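Packaging enzyme P4 (PDB 4BLP) hydrolyses nucleoside triphosphates as a hexameric RecA-type helicase motor, probably to drive viral RNA into the empty capsid of phage phi13. Local coordinates at the interface of chains A and B. Sequence-based numbering; all coordinates share one arbitrary frame. Chains: chain A/B, Packaging enzyme P4.

Three patches of one subunit boundary in the P4 hexamer are described. Contact 1 stands apart, its C-alpha centre about 26 Å from that of contact 2 and about 20 Å from that of contact 3; there an N-terminal loop of chain A meets the region around helix 47-50 of chain B. Contacts 2 and 3 lie about 8 Å apart and share A:Trp174 and A:Ala191, so they form one continuous surface on which the B:Pro123 to B:Pro129 segment runs along chain A. Repeated around the ring, the distant anchor and the continuous strip together would limit rocking between neighbouring subunits.

Contact 1: the interface of chains A and B. Residues chain A 39-40; chain B 44-47, 50, 59, 120.
A:Val39 and A:Val40 of one subunit press their side chains against B:Val50, on the short helix 47-50 of the next, in this RecA-type hexameric P4 NTPase. Their branches do different work. CG2 of A:Val39 meets CG1 of B:Val50 at 3.6 Å, the side chains crossing at a slant. CG1 of A:Val39 lies anti to the carbonyl carbon (chi1 -72°), which leaves CG2 between the backbone N and that carbon. A:Val40 divides its two methyls: CG2 comes within 3.7 Å of B:Ala47 CA and also meets B:Val50, whereas CG1, anti to its backbone N, lies 3.6 Å from the carbonyl O of B:Thr45. The valine therefore straddles the start of the helix, one methyl over the helix and the other over the loop before it.

At the polar rim, B:Arg120 reaches the carbonyl O of A:Val39 side-on with two nitrogens. B:Arg120 NE donates to A:Val39 O at 2.9 Å almost along the C=O axis, and its NH2 reaches the same oxygen, also at 2.9 Å, from above the carbonyl plane. The oxygen lies close to the guanidinium plane, 5° out of it. Both bonds bend at hydrogen, as expected when two donors converge on one acceptor. Within chain B, CE of B:Met59 lies 4.0 Å above the guanidinium plane, over its centre, and backs one face of the group.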
loop_
_atom_site.group_PDB
_atom_site.type_symbol
_atom_site.label_atom_id
_atom_site.label_comp_id
_atom_site.label_asym_id
_atom_site.label_seq_id
_atom_site.Cartn_x
_atom_site.Cartn_y
_atom_site.Cartn_z
ATOM N N VAL A 39 -8.766 -26.350 10.823
ATOM C CA VAL A 39 -7.783 -25.250 10.754
ATOM C C VAL A 39 -7.016 -25.374 9.446
ATOM O O VAL A 39 -6.422 -24.393 9.012
ATOM C CB VAL A 39 -6.849 -25.064 11.979
ATOM C CG1 VAL A 39 -7.626 -24.498 13.170
ATOM C CG2 VAL A 39 -6.176 -26.362 12.341
ATOM N N VAL A 40 -7.121 -26.520 8.749
ATOM C CA VAL A 40 -6.575 -26.662 7.404
ATOM C C VAL A 40 -7.331 -25.676 6.481
ATOM O O VAL A 40 -8.580 -25.603 6.550
ATOM C CB VAL A 40 -6.717 -28.110 6.887
ATOM C CG1 VAL A 40 -6.302 -28.223 5.423
ATOM C CG2 VAL A 40 -5.934 -29.090 7.766
ATOM N N SER B 44 -0.211 -25.064 4.812
ATOM C CA SER B 44 -1.472 -24.781 5.525
ATOM C C SER B 44 -2.648 -25.511 4.869
ATOM O O SER B 44 -3.782 -25.398 5.352
ATOM C CB SER B 44 -1.742 -23.275 5.590
ATOM O OG SER B 44 -1.755 -22.706 4.289
ATOM N N THR B 45 -2.398 -26.292 3.799
ATOM C CA THR B 45 -3.483 -26.976 3.076
ATOM C C THR B 45 -3.384 -28.498 3.180
ATOM O O THR B 45 -4.238 -29.195 2.645
ATOM C CB THR B 45 -3.487 -26.550 1.598
ATOM O OG1 THR B 45 -2.211 -26.900 1.060
ATOM C CG2 THR B 45 -3.720 -25.046 1.419
ATOM N N ASN B 46 -2.332 -29.006 3.839
ATOM C CA ASN B 46 -2.094 -30.435 4.023
ATOM C C ASN B 46 -2.414 -30.781 5.498
ATOM O O ASN B 46 -1.772 -30.252 6.408
ATOM C CB ASN B 46 -0.637 -30.746 3.634
ATOM C CG ASN B 46 -0.260 -32.186 3.845
ATOM O OD1 ASN B 46 0.049 -32.607 4.955
ATOM N ND2 ASN B 46 -0.286 -32.974 2.787
ATOM N N ALA B 47 -3.417 -31.643 5.729
ATOM C CA ALA B 47 -3.826 -32.014 7.086
ATOM C C ALA B 47 -2.670 -32.587 7.927
ATOM O O ALA B 47 -2.590 -32.268 9.114
ATOM C CB ALA B 47 -4.971 -33.018 7.047
ATOM N N VAL B 50 -0.443 -29.681 9.075
ATOM C CA VAL B 50 -1.133 -28.753 10.009
ATOM C C VAL B 50 -1.288 -29.367 11.421
ATOM O O VAL B 50 -1.216 -28.660 12.421
ATOM C CB VAL B 50 -2.517 -28.361 9.387
ATOM C CG1 VAL B 50 -3.431 -27.659 10.393
ATOM C CG2 VAL B 50 -2.340 -27.496 8.125
ATOM N N MET B 59 0.150 -26.377 13.317
ATOM C CA MET B 59 -0.688 -25.393 14.053
ATOM C C MET B 59 -1.009 -25.825 15.479
ATOM O O MET B 59 -1.619 -25.071 16.216
ATOM C CB MET B 59 -2.071 -25.260 13.315
ATOM C CG MET B 59 -2.057 -24.507 12.008
ATOM S SD MET B 59 -1.863 -22.741 12.348
ATOM C CE MET B 59 -3.535 -22.264 12.705
ATOM N N ARG B 120 -3.806 -17.471 11.343
ATOM C CA ARG B 120 -5.143 -17.462 10.712
ATOM C C ARG B 120 -6.313 -17.860 11.643
ATOM O O ARG B 120 -7.438 -17.427 11.388
ATOM C CB ARG B 120 -5.164 -18.364 9.470
ATOM C CG ARG B 120 -4.990 -19.853 9.765
ATOM C CD ARG B 120 -4.970 -20.599 8.435
ATOM N NE ARG B 120 -4.809 -22.044 8.615
ATOM C CZ ARG B 120 -3.624 -22.649 8.692
ATOM N NH1 ARG B 120 -2.502 -21.934 8.661
ATOM N NH2 ARG B 120 -3.552 -23.978 8.777
#

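Contact 2: the interface of chains A and B. Residues chain A 173-176, 182, 189-191; chain B 127-129.
This is a subunit-to-subunit interface of the P4 hexamer, in which B:Pro129 packs among residues of chain A, which may help keep adjacent subunits in register. The proline ring is met on several sides: B:Pro129 CD lies 3.4 Å from the carbonyl O of A:Arg173, and its CG and CB approach the carbonyl O of A:Glu176. The methyl CB of A:Ala189 faces B:Pro129 CD at 3.7 Å and also touches CB of B:Arg128, a poorly ordered residue whose contact carries little weight.

A salt bridge within chain A lines one side of the ring. The chain of A:Arg173 is bent at chi2 and chi3 (-89° and -66°), which turns its guanidinium back toward A:Asp182. A:Arg173 NE donates to A:Asp182 OD1 at 2.7 Å and its NH2 to OD2 at 2.8 Å, each on the syn side of the carboxylate but somewhat out of its plane. Both bonds are nearly straight, and both oxygens lie within 9° of the guanidinium plane, so the two-point grip restricts the rotation of both groups. The paired carboxylate then lies beside the ring, with A:Asp182 OD2 at 3.6 Å from B:Pro129 CB.

Within chain A, the indole NE1 of A:Trp174 donates to A:Ala191 O. Direct polar bonding between the two chains is absent from this patch, and the polar link runs through water. One ordered water lies 2.7 Å from A:Gly175 N and also joins the carbonyl O atoms of A:Val190 and B:Val127.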
loop_
_atom_site.group_PDB
_atom_site.type_symbol
_atom_site.label_atom_id
_atom_site.label_comp_id
_atom_site.label_asym_id
_atom_site.label_seq_id
_atom_site.Cartn_x
_atom_site.Cartn_y
_atom_site.Cartn_z
ATOM N N ARG A 173 -10.373 -10.612 30.736
ATOM C CA ARG A 173 -9.195 -9.768 30.617
ATOM C C ARG A 173 -8.502 -10.072 29.294
ATOM O O ARG A 173 -8.106 -11.212 29.035
ATOM C CB ARG A 173 -8.287 -9.982 31.848
ATOM C CG ARG A 173 -8.944 -9.338 33.119
ATOM C CD ARG A 173 -8.529 -7.872 33.257
ATOM N NE ARG A 173 -7.092 -7.803 33.532
ATOM C CZ ARG A 173 -6.288 -6.762 33.315
ATOM N NH1 ARG A 173 -6.781 -5.607 32.901
ATOM N NH2 ARG A 173 -4.999 -6.853 33.578
ATOM N N TRP A 174 -8.418 -9.039 28.416
ATOM C CA TRP A 174 -7.894 -9.240 27.075
ATOM C C TRP A 174 -7.060 -8.039 26.647
ATOM O O TRP A 174 -7.554 -6.913 26.737
ATOM C CB TRP A 174 -9.097 -9.417 26.085
ATOM C CG TRP A 174 -8.689 -9.678 24.645
ATOM C CD1 TRP A 174 -7.669 -10.471 24.218
ATOM C CD2 TRP A 174 -9.307 -9.154 23.466
ATOM N NE1 TRP A 174 -7.586 -10.443 22.840
ATOM C CE2 TRP A 174 -8.566 -9.632 22.352
ATOM C CE3 TRP A 174 -10.359 -8.261 23.233
ATOM C CZ2 TRP A 174 -8.894 -9.315 21.022
ATOM C CZ3 TRP A 174 -10.668 -7.917 21.898
ATOM C CH2 TRP A 174 -9.949 -8.459 20.814
ATOM N N GLY A 175 -5.851 -8.281 26.159
ATOM C CA GLY A 175 -5.036 -7.227 25.550
ATOM C C GLY A 175 -4.531 -6.135 26.482
ATOM O O GLY A 175 -4.096 -5.072 26.006
ATOM N N GLU A 176 -4.555 -6.394 27.769
ATOM C CA GLU A 176 -4.106 -5.470 28.827
ATOM C C GLU A 176 -2.908 -6.031 29.583
ATOM O O GLU A 176 -2.787 -7.258 29.694
ATOM C CB GLU A 176 -5.257 -5.266 29.815
ATOM C CG GLU A 176 -6.428 -4.526 29.185
ATOM C CD GLU A 176 -6.225 -3.036 29.000
ATOM O OE1 GLU A 176 -5.221 -2.484 29.500
ATOM O OE2 GLU A 176 -7.035 -2.424 28.282
ATOM N N ASP A 182 -5.750 -9.659 38.074
ATOM C CA ASP A 182 -5.732 -10.936 37.363
ATOM C C ASP A 182 -5.623 -12.140 38.298
ATOM O O ASP A 182 -5.984 -13.240 37.884
ATOM C CB ASP A 182 -4.615 -10.947 36.313
ATOM C CG ASP A 182 -4.932 -9.972 35.197
ATOM O OD1 ASP A 182 -6.079 -10.045 34.625
ATOM O OD2 ASP A 182 -4.086 -9.113 34.906
ATOM N N ALA A 189 -8.694 -14.765 31.934
ATOM C CA ALA A 189 -7.795 -14.210 30.903
ATOM C C ALA A 189 -7.995 -14.905 29.585
ATOM O O ALA A 189 -8.180 -16.130 29.547
ATOM C CB ALA A 189 -6.340 -14.382 31.360
ATOM N N VAL A 190 -7.961 -14.133 28.482
ATOM C CA VAL A 190 -8.113 -14.692 27.122
ATOM C C VAL A 190 -7.023 -14.110 26.231
ATOM O O VAL A 190 -6.457 -13.055 26.546
ATOM C CB VAL A 190 -9.526 -14.480 26.530
ATOM C CG1 VAL A 190 -10.608 -15.196 27.407
ATOM C CG2 VAL A 190 -9.822 -12.981 26.376
ATOM N N ALA A 191 -6.746 -14.775 25.106
ATOM C CA ALA A 191 -5.661 -14.328 24.239
ATOM C C ALA A 191 -6.136 -13.654 22.942
ATOM O O ALA A 191 -5.650 -12.574 22.638
ATOM C CB ALA A 191 -4.762 -15.516 23.892
ATOM N N VAL B 127 -1.705 -11.730 24.569
ATOM C CA VAL B 127 -1.220 -12.755 25.497
ATOM C C VAL B 127 -2.053 -12.631 26.755
ATOM O O VAL B 127 -2.283 -11.514 27.199
ATOM C CB VAL B 127 0.296 -12.629 25.800
ATOM C CG1 VAL B 127 0.744 -13.646 26.868
ATOM C CG2 VAL B 127 1.113 -12.786 24.499
ATOM N N ARG B 128 -2.525 -13.763 27.293
ATOM C CA ARG B 128 -3.381 -13.781 28.485
ATOM C C ARG B 128 -2.789 -12.922 29.615
ATOM O O ARG B 128 -1.651 -13.174 30.009
ATOM C CB ARG B 128 -3.564 -15.213 29.013
ATOM C CG ARG B 128 -4.401 -16.069 28.072
ATOM C CD ARG B 128 -4.621 -17.435 28.710
ATOM N NE ARG B 128 -5.551 -18.212 27.898
ATOM C CZ ARG B 128 -5.740 -19.521 28.017
ATOM N NH1 ARG B 128 -5.068 -20.217 28.931
ATOM N NH2 ARG B 128 -6.588 -20.150 27.215
ATOM N N PRO B 129 -3.516 -11.922 30.150
ATOM C CA PRO B 129 -2.964 -11.134 31.275
ATOM C C PRO B 129 -2.950 -11.972 32.555
ATOM O O PRO B 129 -3.947 -12.644 32.917
ATOM C CB PRO B 129 -3.927 -9.943 31.404
ATOM C CG PRO B 129 -4.757 -9.957 30.146
ATOM C CD PRO B 129 -4.827 -11.402 29.727
HETATM O O HOH W 1 -4.842 -10.807 26.153
#

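Contact 3: the interface of chains A and B. Residues chain A 174, 191-193, 217; chain B 123-126.
A:Asn217, on helix 216-221, reaches across to the B:Pro123 to B:Ser126 segment in this RecA-type P4 hexamer. Its CB lies 3.6 Å above the ring plane of its own chain's A:Trp174, offset toward the rim. CG comes near B:Leu124 O and B:Ser126 CB. At the tip, A:Asn217 ND2 donates to B:Leu124 O at 3.0 Å; the acceptor lies nearly in the amide plane, but the donor stands 69° out of the carbonyl plane, away from a lone pair. ND2 also shares a water, more distantly, with B:Leu125 O.

The indole of A:Trp174 lies beneath this side chain. Its chi1 of -178° sets CG anti to the backbone N, and the six-membered end meets B:Leu124, with A:Trp174 CZ2 at 3.8 Å from B:Leu124 CB and CH2 near CD1. CZ2 of A:Trp174 also lies 3.5 Å from B:Leu124 O, the oxygen that A:Asn217 grips, without a bond. The face opposite A:Asn217 is backed by A:Asp192 O, so its own subunit holds both sides. Beyond it, A:Leu193 runs alongside B:Leu124.

Backbone bonds fix both ends of the segment: A:Leu193 N, at the start of helix 193-205, donates to B:Pro123 O at 3.0 Å, and B:Ser126 N donates to A:Ala191 O at 2.8 Å. This second acceptor is met by the serine and indole N-H from opposite faces of its plane. CD1 of B:Leu125 rests against A:Ala191 CB at 3.8 Å.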
loop_
_atom_site.group_PDB
_atom_site.type_symbol
_atom_site.label_atom_id
_atom_site.label_comp_id
_atom_site.label_asym_id
_atom_site.label_seq_id
_atom_site.Cartn_x
_atom_site.Cartn_y
_atom_site.Cartn_z
ATOM N N TRP A 174 -8.418 -9.039 28.416
ATOM C CA TRP A 174 -7.894 -9.240 27.075
ATOM C C TRP A 174 -7.060 -8.039 26.647
ATOM O O TRP A 174 -7.554 -6.913 26.737
ATOM C CB TRP A 174 -9.097 -9.417 26.085
ATOM C CG TRP A 174 -8.689 -9.678 24.645
ATOM C CD1 TRP A 174 -7.669 -10.471 24.218
ATOM C CD2 TRP A 174 -9.307 -9.154 23.466
ATOM N NE1 TRP A 174 -7.586 -10.443 22.840
ATOM C CE2 TRP A 174 -8.566 -9.632 22.352
ATOM C CE3 TRP A 174 -10.359 -8.261 23.233
ATOM C CZ2 TRP A 174 -8.894 -9.315 21.022
ATOM C CZ3 TRP A 174 -10.668 -7.917 21.898
ATOM C CH2 TRP A 174 -9.949 -8.459 20.814
ATOM N N ALA A 191 -6.746 -14.775 25.106
ATOM C CA ALA A 191 -5.661 -14.328 24.239
ATOM C C ALA A 191 -6.136 -13.654 22.942
ATOM O O ALA A 191 -5.650 -12.574 22.638
ATOM C CB ALA A 191 -4.762 -15.516 23.892
ATOM N N ASP A 192 -6.999 -14.305 22.142
ATOM C CA ASP A 192 -7.381 -13.709 20.827
ATOM C C ASP A 192 -8.848 -13.287 20.803
ATOM O O ASP A 192 -9.592 -13.507 21.759
ATOM C CB ASP A 192 -7.081 -14.706 19.687
ATOM C CG ASP A 192 -8.137 -15.773 19.535
ATOM O OD1 ASP A 192 -8.504 -16.398 20.558
ATOM O OD2 ASP A 192 -8.702 -15.900 18.415
ATOM N N LEU A 193 -9.264 -12.705 19.683
ATOM C CA LEU A 193 -10.643 -12.255 19.514
ATOM C C LEU A 193 -11.646 -13.427 19.633
ATOM O O LEU A 193 -12.724 -13.237 20.212
ATOM C CB LEU A 193 -10.753 -11.602 18.111
ATOM C CG LEU A 193 -12.186 -11.252 17.655
ATOM C CD1 LEU A 193 -12.768 -10.125 18.524
ATOM C CD2 LEU A 193 -12.139 -10.826 16.182
ATOM N N ASN A 217 -7.273 -4.348 21.803
ATOM C CA ASN A 217 -6.791 -5.003 20.581
ATOM C C ASN A 217 -7.709 -4.808 19.379
ATOM O O ASN A 217 -7.253 -4.938 18.239
ATOM C CB ASN A 217 -6.567 -6.491 20.813
ATOM C CG ASN A 217 -5.115 -6.796 20.974
ATOM O OD1 ASN A 217 -4.278 -5.900 21.229
ATOM N ND2 ASN A 217 -4.757 -8.021 20.659
ATOM N N PRO B 123 -7.181 -14.337 15.283
ATOM C CA PRO B 123 -7.148 -12.914 14.940
ATOM C C PRO B 123 -7.000 -12.062 16.202
ATOM O O PRO B 123 -7.513 -12.432 17.260
ATOM C CB PRO B 123 -8.517 -12.661 14.279
ATOM C CG PRO B 123 -9.417 -13.750 14.836
ATOM C CD PRO B 123 -8.517 -14.937 15.071
ATOM N N LEU B 124 -6.275 -10.925 16.069
ATOM C CA LEU B 124 -6.082 -9.961 17.165
ATOM C C LEU B 124 -5.504 -10.680 18.396
ATOM O O LEU B 124 -5.958 -10.484 19.515
ATOM C CB LEU B 124 -7.413 -9.248 17.504
ATOM C CG LEU B 124 -8.166 -8.599 16.331
ATOM C CD1 LEU B 124 -9.348 -7.808 16.840
ATOM C CD2 LEU B 124 -7.230 -7.715 15.451
ATOM N N LEU B 125 -4.485 -11.494 18.160
ATOM C CA LEU B 125 -3.883 -12.303 19.200
ATOM C C LEU B 125 -3.018 -11.453 20.135
ATOM O O LEU B 125 -2.020 -10.841 19.710
ATOM C CB LEU B 125 -3.013 -13.399 18.558
ATOM C CG LEU B 125 -2.289 -14.338 19.526
ATOM C CD1 LEU B 125 -3.308 -15.124 20.399
ATOM C CD2 LEU B 125 -1.445 -15.304 18.719
ATOM N N SER B 126 -3.423 -11.433 21.366
ATOM C CA SER B 126 -2.634 -10.849 22.458
ATOM C C SER B 126 -2.135 -12.017 23.324
ATOM O O SER B 126 -2.111 -13.178 22.862
ATOM C CB SER B 126 -3.455 -9.823 23.257
ATOM O OG SER B 126 -2.622 -9.175 24.227
HETATM O O HOH W 2 -1.615 -8.160 19.968
#